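Local coordinates for protein mandelate racemase/muconate lactonizing enzyme/Enolase superfamily (Rhodobacter sphaeroides, PDB 2HZG) that belongs to the enolase superfamily, joining an N-terminal capping domain to a TIM-barrel-like domain that holds a sodium ion in this model, at residues G143-P146 and Q147-L150; R173-V176 and A177-A180. All blocks are in the same frame, centred on the assembly; numbering follows the deposited sequence.

Contact 1 (G143-P146 and Q147-L150)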
loop_
_atom_site.group_PDB
_atom_site.type_symbol
_atom_site.label_atom_id
_atom_site.label_comp_id
_atom_site.label_asym_id
_atom_site.label_seq_id
_atom_site.Cartn_x
_atom_site.Cartn_y
_atom_site.Cartn_z
ATOM N N GLY A 143 -1.988 14.547 25.672
ATOM C CA GLY A 143 -3.199 14.487 26.476
ATOM C C GLY A 143 -4.316 15.256 25.799
ATOM O O GLY A 143 -4.068 16.062 24.902
ATOM N N ASP A 144 -5.548 15.006 26.218
ATOM C CA ASP A 144 -6.704 15.708 25.678
ATOM C C ASP A 144 -6.728 17.183 26.089
ATOM O O ASP A 144 -7.408 17.991 25.455
ATOM C CB ASP A 144 -8.008 14.999 26.083
ATOM C CG ASP A 144 -8.156 13.613 25.421
ATOM O OD1 ASP A 144 -7.330 13.267 24.538
ATOM O OD2 ASP A 144 -9.105 12.872 25.782
ATOM N N THR A 145 -5.981 17.535 27.136
ATOM C CA THR A 145 -5.866 18.933 27.556
ATOM C C THR A 145 -4.384 19.193 27.717
ATOM O O THR A 145 -3.606 18.243 27.883
ATOM C CB THR A 145 -6.581 19.210 28.911
ATOM O OG1 THR A 145 -5.976 18.406 29.924
ATOM C CG2 THR A 145 -8.085 18.876 28.844
ATOM N N PRO A 146 -3.971 20.467 27.635
ATOM C CA PRO A 146 -2.574 20.803 27.865
ATOM C C PRO A 146 -1.998 20.377 29.221
ATOM O O PRO A 146 -0.827 19.991 29.282
ATOM C CB PRO A 146 -2.566 22.329 27.713
ATOM C CG PRO A 146 -3.667 22.590 26.757
ATOM C CD PRO A 146 -4.738 21.658 27.223
ATOM N N GLN A 147 -2.782 20.474 30.298
ATOM C CA GLN A 147 -2.260 20.079 31.598
ATOM C C GLN A 147 -1.914 18.566 31.636
ATOM O O GLN A 147 -0.889 18.173 32.205
ATOM C CB GLN A 147 -3.236 20.424 32.733
ATOM C CG GLN A 147 -2.636 20.163 34.121
ATOM C CD GLN A 147 -1.544 21.158 34.453
ATOM O OE1 GLN A 147 -1.602 22.320 34.017
ATOM N NE2 GLN A 147 -0.539 20.721 35.228
ATOM N N GLU A 148 -2.762 17.737 31.031
ATOM C CA GLU A 148 -2.455 16.297 30.921
ATOM C C GLU A 148 -1.106 16.084 30.212
ATOM O O GLU A 148 -0.261 15.328 30.680
ATOM C CB GLU A 148 -3.606 15.563 30.227
ATOM C CG GLU A 148 -4.829 15.483 31.158
ATOM C CD GLU A 148 -6.106 14.958 30.503
ATOM O OE1 GLU A 148 -6.515 13.824 30.852
ATOM O OE2 GLU A 148 -6.715 15.679 29.675
ATOM N N THR A 149 -0.891 16.795 29.105
ATOM C CA THR A 149 0.380 16.743 28.363
ATOM C C THR A 149 1.554 17.180 29.235
ATOM O O THR A 149 2.572 16.505 29.275
ATOM C CB THR A 149 0.297 17.603 27.076
ATOM O OG1 THR A 149 -0.657 17.007 26.199
ATOM C CG2 THR A 149 1.649 17.715 26.362
ATOM N N LEU A 150 1.401 18.310 29.936
ATOM C CA LEU A 150 2.432 18.766 30.873
ATOM C C LEU A 150 2.791 17.653 31.880
ATOM O O LEU A 150 3.971 17.355 32.076
ATOM C CB LEU A 150 1.958 20.036 31.613
ATOM C CG LEU A 150 2.893 20.768 32.574
ATOM C CD1 LEU A 150 2.370 22.194 32.800
ATOM C CD2 LEU A 150 3.034 19.999 33.912
#
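T145 is the N-cap of helix 146-158, and E148, three residues on, turns back to meet it. The E148 side chain runs slantwise across that of T145. The hydroxyl of T145 does two jobs. T145 OG1 donates to E148 OE2 at 2.8 Å. The oxygen is met on its anti side, 19° out of the carboxylate plane. The same hydroxyl accepts the helical N-H of E148, but this capping bond is weak, with E148 N 3.5 Å from T145 OG1. The E148 side chain reaches the cap because CG lies beside its own backbone N (chi1 -71°) and the chain then runs extended. Its carboxylate thus sits near the N-terminal end of the helix, whose dipole would probably favour a negative charge. D144 brings a like charge nearby, but D144 OD2 stays 5.4 Å from E148 OE2.

The cap belongs to the loop that leads from strand 135-141 of the barrel into helix 146-158. A second side-chain bond ties this loop to the helix. G143 N donates to T149 OG1 at 2.8 Å, with a bent N-H...O angle of 136°. T149 is buried, and its OG1 is also hydrogen-bonded to Q182 OE1 on helix 176-190. The amide of Q182 closes the link by giving its NE2 to G143 O. G143 runs close to the helix, its CA 3.9 Å from E148 CB.

The backbone starts its helical pattern here. T149 N makes a weak bond to T145 O at 3.3 Å, whereas L150 N is firmly bonded to P146 O at 2.9 Å. The ring of P146 touches D181 and A185 of helix 176-190.

Contact 2 (R173-V176 and A177-A180). With NA (sodium ion), chain D.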
loop_
_atom_site.group_PDB
_atom_site.type_symbol
_atom_site.label_atom_id
_atom_site.label_comp_id
_atom_site.label_asym_id
_atom_site.label_seq_id
_atom_site.Cartn_x
_atom_site.Cartn_y
_atom_site.Cartn_z
ATOM N N ARG A 173 -5.785 19.131 15.125
ATOM C CA ARG A 173 -7.198 18.896 14.803
ATOM C C ARG A 173 -8.038 20.172 14.745
ATOM O O ARG A 173 -9.103 20.192 14.116
ATOM C CB ARG A 173 -7.842 17.913 15.788
ATOM C CG ARG A 173 -7.191 16.527 15.774
ATOM C CD ARG A 173 -8.057 15.466 16.441
ATOM N NE ARG A 173 -9.063 14.962 15.513
ATOM C CZ ARG A 173 -8.848 14.005 14.611
ATOM N NH1 ARG A 173 -7.650 13.432 14.502
ATOM N NH2 ARG A 173 -9.835 13.617 13.814
ATOM N N GLY A 174 -7.560 21.219 15.405
ATOM C CA GLY A 174 -8.275 22.495 15.503
ATOM C C GLY A 174 -7.349 23.647 15.168
ATOM O O GLY A 174 -6.668 23.645 14.132
ATOM N N THR A 175 -7.295 24.627 16.057
ATOM C CA THR A 175 -6.566 25.844 15.788
ATOM C C THR A 175 -5.078 25.720 16.146
ATOM O O THR A 175 -4.673 24.831 16.925
ATOM C CB THR A 175 -7.179 27.033 16.571
ATOM O OG1 THR A 175 -6.987 26.804 17.967
ATOM C CG2 THR A 175 -8.688 27.176 16.291
ATOM N N VAL A 176 -4.281 26.635 15.593
ATOM C CA VAL A 176 -2.886 26.800 15.971
ATOM C C VAL A 176 -2.773 27.111 17.470
ATOM O O VAL A 176 -1.897 26.571 18.144
ATOM C CB VAL A 176 -2.193 27.912 15.152
ATOM C CG1 VAL A 176 -0.843 28.327 15.780
ATOM C CG2 VAL A 176 -1.977 27.464 13.712
ATOM N N ALA A 177 -3.667 27.968 17.972
ATOM C CA ALA A 177 -3.688 28.343 19.388
ATOM C C ALA A 177 -3.772 27.118 20.314
ATOM O O ALA A 177 -2.993 27.013 21.252
ATOM C CB ALA A 177 -4.838 29.308 19.678
ATOM N N ALA A 178 -4.693 26.200 20.026
ATOM C CA ALA A 178 -4.807 24.946 20.765
ATOM C C ALA A 178 -3.509 24.130 20.711
ATOM O O ALA A 178 -3.039 23.643 21.743
ATOM C CB ALA A 178 -5.992 24.123 20.240
ATOM N N ASP A 179 -2.920 23.998 19.512
ATOM C CA ASP A 179 -1.631 23.315 19.360
ATOM C C ASP A 179 -0.524 23.990 20.148
ATOM O O ASP A 179 0.285 23.322 20.787
ATOM C CB ASP A 179 -1.234 23.184 17.882
ATOM C CG ASP A 179 -2.149 22.249 17.106
ATOM O OD1 ASP A 179 -2.944 21.485 17.721
ATOM O OD2 ASP A 179 -2.087 22.293 15.861
ATOM N N ALA A 180 -0.464 25.317 20.090
ATOM C CA ALA A 180 0.520 26.067 20.870
ATOM C C ALA A 180 0.426 25.758 22.371
ATOM O O ALA A 180 1.446 25.537 23.008
ATOM C CB ALA A 180 0.415 27.603 20.595
HETATM NA NA NA D . -7.125 23.398 11.872
HETATM O O HOH W 1 -8.834 21.801 11.668
HETATM O O HOH W 2 -5.401 22.174 17.074
HETATM O O HOH W 3 -8.816 25.251 12.220
HETATM O O HOH W 4 -5.415 21.914 11.413
#
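The carboxylate of D179 lies with one face under the carbonyl oxygen of T175, which stands 3.6 Å from D179 CG, almost straight above it. Water 2 is on that same face, 2.6 Å from D179 OD1 and well out of the carboxylate plane. It accepts the N-H of G174 and lies in bonding reach of T175 O, though it has more acceptors nearby than protons to give. It can thus bridge the loop and the helix. At the two oxygens, OD1 takes the N-H of G172 and OD2 forms a salt bridge with R214.

T175 is the N-cap of helix 176-190. Its OG1 sits between its backbone N and carbonyl carbon (chi1 66°), and there accepts a nearly straight bond from A178 N at 3.1 Å. D179 N bonds to T175 O at 3.2 Å.

Just ahead of the cap, G174 O binds a sodium ion at 2.3 Å, and three waters also bind it. One of these, water 1, donates to R173 O. The R173 side chain extends from the loop to the second subunit, where NH1 bonds to Y91 OH.

The loop follows strand 163-167. V176 packs on A213 and R214, and both V176 and A180 touch T217 of helix 215-220.

Contacts 1 and 2 cap two successive helices of the barrel domain, 146-158 and 176-190, which pack side by side. Their centres are 13 Å apart. Their nearest atoms are about 5 Å apart and do not touch. Q182, just beyond contact 2 on helix 176-190, bonds to G143 and T149 of contact 1. The threonine hydroxyl in contact 1 also engages a glutamate, whereas in contact 2 the position of that glutamate is taken by A178. Both loops follow barrel strands, at the strand ends where D199, E227 and E254 form the metal site. The sodium ion of contact 2 is a separate one, bound by G174 O and waters.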